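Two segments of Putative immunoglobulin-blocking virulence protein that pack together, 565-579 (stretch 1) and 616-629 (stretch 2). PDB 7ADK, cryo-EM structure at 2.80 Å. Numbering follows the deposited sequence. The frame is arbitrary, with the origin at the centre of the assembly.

Stretch 1, residues 565-579: SYERINDGLRMVYYA
Stretch 2, residues 616-629: GIKSLKGLRFDDDL

An irregular stretch of chain has unpaired backbone polar groups, and a helix that packs against it can satisfy them with its side chains; this segment pair of a putative immunoglobulin-blocking virulence protein is a compact example. Residues 567-579 are helical, with a wider pi-type turn at 575-579, whereas 616-629 contains no regular helix or strand. The two run in the same general direction: Tyr566 lies nearest Gly622 (CA-CA 6.2 Å), Asn570 nearest Leu623 (CA-CA 6.2 Å) and Tyr578 nearest Asp627 (CA-CA 6.5 Å). Together they bury 825 Å².

The contact opens at the N-cap residue, Tyr566 (phi/psi -113/14), after Ser565, which stays out of reach. With chi1 m (-80°) and chi2 -82°, the Tyr566 ring places one face against the backbone of a type II turn spanning Leu620 to Leu623, Tyr566 CE1 lying 3.5 Å from Lys621 O. The turn needs Lys621 near -60/135 and Gly622 at 76/7. That positive phi favours glycine, and an ideal CB on Gly622 would come 2.9 Å from Tyr566 CD2, a clash. Glu567 points away and Arg568 is out of reach, so the next contact is Ile569 (m, t). Ile569 CD1 meets Ile617 CD1 at 3.6 Å and Ile569 CG2 meets Leu623 CD2 at 3.7 Å, a buried aliphatic cluster to which Tyr566 adds CD1, 3.9 Å from Leu623 CD2. Ile617 and Leu623 both adopt m, t.

Asn570 is the polar centrepiece. Chi1 m (-82°) and chi2 -82° direct its amide to the end of the turn and the extended backbone that follows, Leu623 and Arg624 having phi/psi near -106/131. Asn570 ND2 donates to Gly622 O at 2.8 Å, and Asn570 OD1 accepts from Arg624 N at 2.9 Å. Asn570 ND2 also donates to Tyr566 O within its own stretch at 2.8 Å, so one buried amide ties the start of the helix to its neighbour. The Arg624 side chain (m, t, m, chi4 -91°) folds back to lay a guanidinium face over Asn570 CB.

One turn on, Leu573 (t, p) sets CD2 over a face of the Phe625 ring, 4.2 Å from Phe625 CE2. Arg574 begins sideways, but its extended t, t, t chain with chi4 -76° brings the guanidinium edge to the backbone, and Arg574 NH2 donates to Asp627 O at 2.9 Å with a nearly linear angle of 171°. The long side chain thereby reaches a carbonyl well down the second stretch.

Met575 and Val576 make no contact. Tyr577 (m, chi2 -17°) returns to Phe625 (m, chi2 82°), Tyr577 CE2 to Phe625 CD2 at 3.9 Å, extending the apolar packing. Finally Tyr578 (m, chi2 -75°) offers a ring face to Asp627, whose CA-to-CB bond points toward the helix and puts Asp627 CB 3.6 Å from the Tyr578 ring centroid, 12° off the normal, as a CH-pi contact; its chi1 is p (49°). Thus aromatic and aliphatic groups fill the interface, while Asn570 and Arg574 satisfy backbone groups of the irregular partner.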

# COMPACT_ATOMS: atom_id res chain seq x y z
N SER A 565 9.48 -30.55 24.08
CA SER A 565 8.40 -31.43 23.67
C SER A 565 7.71 -30.94 22.43
O SER A 565 7.46 -29.82 22.34
CB SER A 565 7.41 -31.59 24.77
OG SER A 565 6.41 -32.48 24.44
N TYR A 566 7.24 -31.83 21.56
CA TYR A 566 6.48 -31.46 20.35
C TYR A 566 5.03 -31.96 20.49
O TYR A 566 4.26 -31.94 19.54
CB TYR A 566 7.18 -32.03 19.09
CG TYR A 566 8.36 -31.22 18.58
CD1 TYR A 566 8.13 -30.10 17.76
CD2 TYR A 566 9.68 -31.60 18.89
CE1 TYR A 566 9.21 -29.35 17.27
CE2 TYR A 566 10.76 -30.84 18.42
CZ TYR A 566 10.53 -29.71 17.60
OH TYR A 566 11.59 -28.98 17.16
N GLU A 567 4.63 -32.35 21.69
CA GLU A 567 3.34 -32.95 22.01
C GLU A 567 2.15 -31.99 21.80
O GLU A 567 1.24 -32.32 21.03
CB GLU A 567 3.46 -33.49 23.44
CG GLU A 567 2.27 -34.26 23.96
CD GLU A 567 2.42 -34.77 25.39
OE1 GLU A 567 3.55 -34.91 25.91
OE2 GLU A 567 1.38 -35.06 26.02
N ARG A 568 2.19 -30.79 22.39
CA ARG A 568 1.09 -29.82 22.29
C ARG A 568 0.86 -29.34 20.85
O ARG A 568 -0.28 -29.10 20.47
CB ARG A 568 1.33 -28.64 23.23
CG ARG A 568 0.04 -28.08 23.81
CD ARG A 568 0.25 -26.76 24.55
NE ARG A 568 -0.87 -26.45 25.44
CZ ARG A 568 -1.63 -25.37 25.49
NH1 ARG A 568 -1.49 -24.34 24.73
NH2 ARG A 568 -2.60 -25.32 26.34
N ILE A 569 1.91 -29.24 20.04
CA ILE A 569 1.81 -28.89 18.63
C ILE A 569 1.20 -30.04 17.82
O ILE A 569 0.27 -29.79 17.08
CB ILE A 569 3.15 -28.40 18.06
CG1 ILE A 569 3.59 -27.11 18.77
CG2 ILE A 569 3.03 -28.15 16.56
CD1 ILE A 569 5.00 -26.67 18.48
N ASN A 570 1.63 -31.28 17.97
CA ASN A 570 1.03 -32.41 17.25
C ASN A 570 -0.45 -32.66 17.58
O ASN A 570 -1.20 -33.08 16.70
CB ASN A 570 1.87 -33.66 17.52
CG ASN A 570 3.08 -33.73 16.63
OD1 ASN A 570 3.01 -34.14 15.49
ND2 ASN A 570 4.21 -33.33 17.11
N ASP A 571 -0.88 -32.38 18.82
CA ASP A 571 -2.30 -32.31 19.20
C ASP A 571 -3.00 -31.18 18.44
O ASP A 571 -3.95 -31.42 17.70
CB ASP A 571 -2.46 -32.07 20.72
CG ASP A 571 -2.17 -33.25 21.65
OD1 ASP A 571 -2.35 -34.43 21.28
OD2 ASP A 571 -1.82 -32.99 22.82
N GLY A 572 -2.52 -29.94 18.57
CA GLY A 572 -3.13 -28.79 17.90
C GLY A 572 -3.20 -28.93 16.38
O GLY A 572 -4.17 -28.49 15.77
N LEU A 573 -2.20 -29.56 15.77
CA LEU A 573 -2.07 -29.75 14.33
C LEU A 573 -3.08 -30.78 13.80
O LEU A 573 -3.80 -30.52 12.84
CB LEU A 573 -0.61 -30.15 14.07
CG LEU A 573 -0.06 -29.97 12.67
CD1 LEU A 573 0.09 -28.51 12.34
CD2 LEU A 573 1.32 -30.58 12.55
N ARG A 574 -3.21 -31.93 14.47
CA ARG A 574 -4.18 -32.97 14.13
C ARG A 574 -5.62 -32.56 14.44
O ARG A 574 -6.52 -33.04 13.76
CB ARG A 574 -3.77 -34.28 14.81
CG ARG A 574 -4.59 -35.50 14.36
CD ARG A 574 -4.03 -36.81 14.92
NE ARG A 574 -4.69 -38.02 14.37
CZ ARG A 574 -5.88 -38.50 14.69
NH1 ARG A 574 -6.68 -37.87 15.48
NH2 ARG A 574 -6.29 -39.63 14.23
N MET A 575 -5.86 -31.64 15.38
CA MET A 575 -7.19 -31.07 15.64
C MET A 575 -7.83 -30.55 14.36
O MET A 575 -8.93 -30.92 13.98
CB MET A 575 -7.12 -29.94 16.68
CG MET A 575 -8.51 -29.70 17.27
SD MET A 575 -8.73 -28.21 18.25
CE MET A 575 -8.93 -27.03 16.92
N VAL A 576 -7.08 -29.73 13.63
CA VAL A 576 -7.51 -29.14 12.37
C VAL A 576 -7.47 -30.16 11.23
O VAL A 576 -8.43 -30.33 10.49
CB VAL A 576 -6.60 -27.95 12.06
CG1 VAL A 576 -7.05 -27.25 10.81
CG2 VAL A 576 -6.61 -26.97 13.22
N TYR A 577 -6.35 -30.87 11.09
CA TYR A 577 -6.11 -31.72 9.95
C TYR A 577 -6.91 -33.02 9.96
O TYR A 577 -7.08 -33.57 8.88
CB TYR A 577 -4.59 -31.93 9.79
CG TYR A 577 -3.75 -30.70 9.44
CD1 TYR A 577 -4.34 -29.52 8.94
CD2 TYR A 577 -2.34 -30.72 9.59
CE1 TYR A 577 -3.57 -28.41 8.59
CE2 TYR A 577 -1.56 -29.60 9.26
CZ TYR A 577 -2.17 -28.43 8.75
OH TYR A 577 -1.44 -27.35 8.41
N TYR A 578 -7.43 -33.51 11.09
CA TYR A 578 -8.22 -34.77 11.14
C TYR A 578 -9.28 -34.86 12.24
O TYR A 578 -10.38 -35.33 11.95
CB TYR A 578 -7.31 -35.99 11.25
CG TYR A 578 -6.36 -36.21 10.09
CD1 TYR A 578 -6.84 -36.72 8.87
CD2 TYR A 578 -5.00 -35.87 10.22
CE1 TYR A 578 -5.97 -36.87 7.78
CE2 TYR A 578 -4.13 -36.02 9.12
CZ TYR A 578 -4.62 -36.52 7.91
OH TYR A 578 -3.76 -36.65 6.87
N ALA A 579 -9.02 -34.47 13.49
CA ALA A 579 -9.94 -34.74 14.59
C ALA A 579 -11.22 -33.88 14.56
O ALA A 579 -12.27 -34.32 15.02
CB ALA A 579 -9.20 -34.57 15.92
N GLY A 616 12.20 -21.80 19.28
CA GLY A 616 13.03 -23.01 19.23
C GLY A 616 12.90 -23.85 17.95
O GLY A 616 13.82 -24.59 17.61
N ILE A 617 11.80 -23.73 17.20
CA ILE A 617 11.52 -24.53 16.01
C ILE A 617 12.30 -24.01 14.80
O ILE A 617 12.21 -22.83 14.44
CB ILE A 617 10.00 -24.59 15.74
CG1 ILE A 617 9.26 -25.16 16.96
CG2 ILE A 617 9.68 -25.43 14.50
CD1 ILE A 617 7.76 -25.09 16.87
N LYS A 618 13.05 -24.88 14.13
CA LYS A 618 13.89 -24.54 12.96
C LYS A 618 13.52 -25.31 11.69
O LYS A 618 14.03 -25.03 10.61
CB LYS A 618 15.36 -24.73 13.35
CG LYS A 618 15.84 -23.60 14.28
CD LYS A 618 17.24 -23.81 14.84
CE LYS A 618 17.36 -24.91 15.91
NZ LYS A 618 16.77 -24.55 17.21
N SER A 619 12.63 -26.28 11.78
CA SER A 619 12.41 -27.33 10.80
C SER A 619 11.04 -27.97 11.00
O SER A 619 10.39 -27.74 12.02
CB SER A 619 13.53 -28.37 10.97
OG SER A 619 13.55 -28.93 12.27
N LEU A 620 10.61 -28.84 10.09
CA LEU A 620 9.49 -29.77 10.32
C LEU A 620 9.90 -31.01 11.17
O LEU A 620 9.20 -32.02 11.13
CB LEU A 620 8.84 -30.15 8.98
CG LEU A 620 7.71 -29.22 8.51
CD1 LEU A 620 8.11 -27.77 8.42
CD2 LEU A 620 7.23 -29.66 7.13
N LYS A 621 11.02 -30.99 11.91
CA LYS A 621 11.39 -32.08 12.82
C LYS A 621 10.31 -32.27 13.88
O LYS A 621 9.85 -31.31 14.48
CB LYS A 621 12.75 -31.80 13.49
CG LYS A 621 13.29 -33.00 14.29
CD LYS A 621 14.46 -32.67 15.21
CE LYS A 621 14.04 -32.23 16.61
NZ LYS A 621 13.62 -33.36 17.46
N GLY A 622 9.92 -33.52 14.15
CA GLY A 622 9.00 -33.88 15.22
C GLY A 622 7.53 -33.59 14.94
O GLY A 622 6.71 -33.74 15.83
N LEU A 623 7.16 -33.17 13.72
CA LEU A 623 5.80 -32.82 13.31
C LEU A 623 5.19 -33.90 12.40
O LEU A 623 5.80 -34.31 11.42
CB LEU A 623 5.82 -31.45 12.61
CG LEU A 623 6.38 -30.27 13.43
CD1 LEU A 623 6.19 -28.98 12.64
CD2 LEU A 623 5.69 -30.09 14.77
N ARG A 624 3.97 -34.35 12.72
CA ARG A 624 3.23 -35.39 12.00
C ARG A 624 2.10 -34.81 11.16
O ARG A 624 1.32 -34.01 11.67
CB ARG A 624 2.72 -36.43 13.00
CG ARG A 624 3.87 -37.14 13.72
CD ARG A 624 3.39 -38.26 14.64
NE ARG A 624 2.69 -37.75 15.83
CZ ARG A 624 3.23 -37.46 17.00
NH1 ARG A 624 2.49 -37.14 18.01
NH2 ARG A 624 4.50 -37.50 17.20
N PHE A 625 1.98 -35.20 9.90
CA PHE A 625 0.97 -34.68 8.95
C PHE A 625 0.00 -35.76 8.46
O PHE A 625 -0.71 -35.53 7.49
CB PHE A 625 1.64 -33.90 7.80
CG PHE A 625 2.38 -32.63 8.22
CD1 PHE A 625 3.69 -32.73 8.71
CD2 PHE A 625 1.77 -31.37 8.14
CE1 PHE A 625 4.40 -31.59 9.11
CE2 PHE A 625 2.47 -30.23 8.57
CZ PHE A 625 3.78 -30.33 9.05
N ASP A 626 -0.07 -36.92 9.12
CA ASP A 626 -1.09 -37.95 8.87
C ASP A 626 -1.70 -38.52 10.17
O ASP A 626 -1.20 -38.31 11.27
CB ASP A 626 -0.58 -39.02 7.89
CG ASP A 626 0.68 -39.79 8.29
OD1 ASP A 626 1.26 -39.54 9.35
OD2 ASP A 626 1.09 -40.66 7.50
N ASP A 627 -2.85 -39.20 10.06
CA ASP A 627 -3.81 -39.49 11.13
C ASP A 627 -3.46 -40.65 12.09
O ASP A 627 -4.37 -41.20 12.72
CB ASP A 627 -5.26 -39.61 10.59
CG ASP A 627 -5.53 -40.48 9.35
OD1 ASP A 627 -4.61 -40.78 8.57
OD2 ASP A 627 -6.72 -40.82 9.13
N ASP A 628 -2.19 -41.05 12.23
CA ASP A 628 -1.73 -42.36 12.75
C ASP A 628 -2.10 -43.56 11.86
O ASP A 628 -1.25 -44.42 11.59
CB ASP A 628 -2.14 -42.65 14.20
CG ASP A 628 -1.63 -41.68 15.26
OD1 ASP A 628 -0.61 -41.01 15.03
OD2 ASP A 628 -2.20 -41.65 16.37
N LEU A 629 -3.33 -43.61 11.37
CA LEU A 629 -3.78 -44.45 10.26
C LEU A 629 -3.09 -44.00 8.95
O LEU A 629 -2.39 -42.99 8.91
CB LEU A 629 -5.32 -44.36 10.15
CG LEU A 629 -6.15 -44.87 11.34
CD1 LEU A 629 -6.09 -44.02 12.60
CD2 LEU A 629 -7.61 -44.91 10.92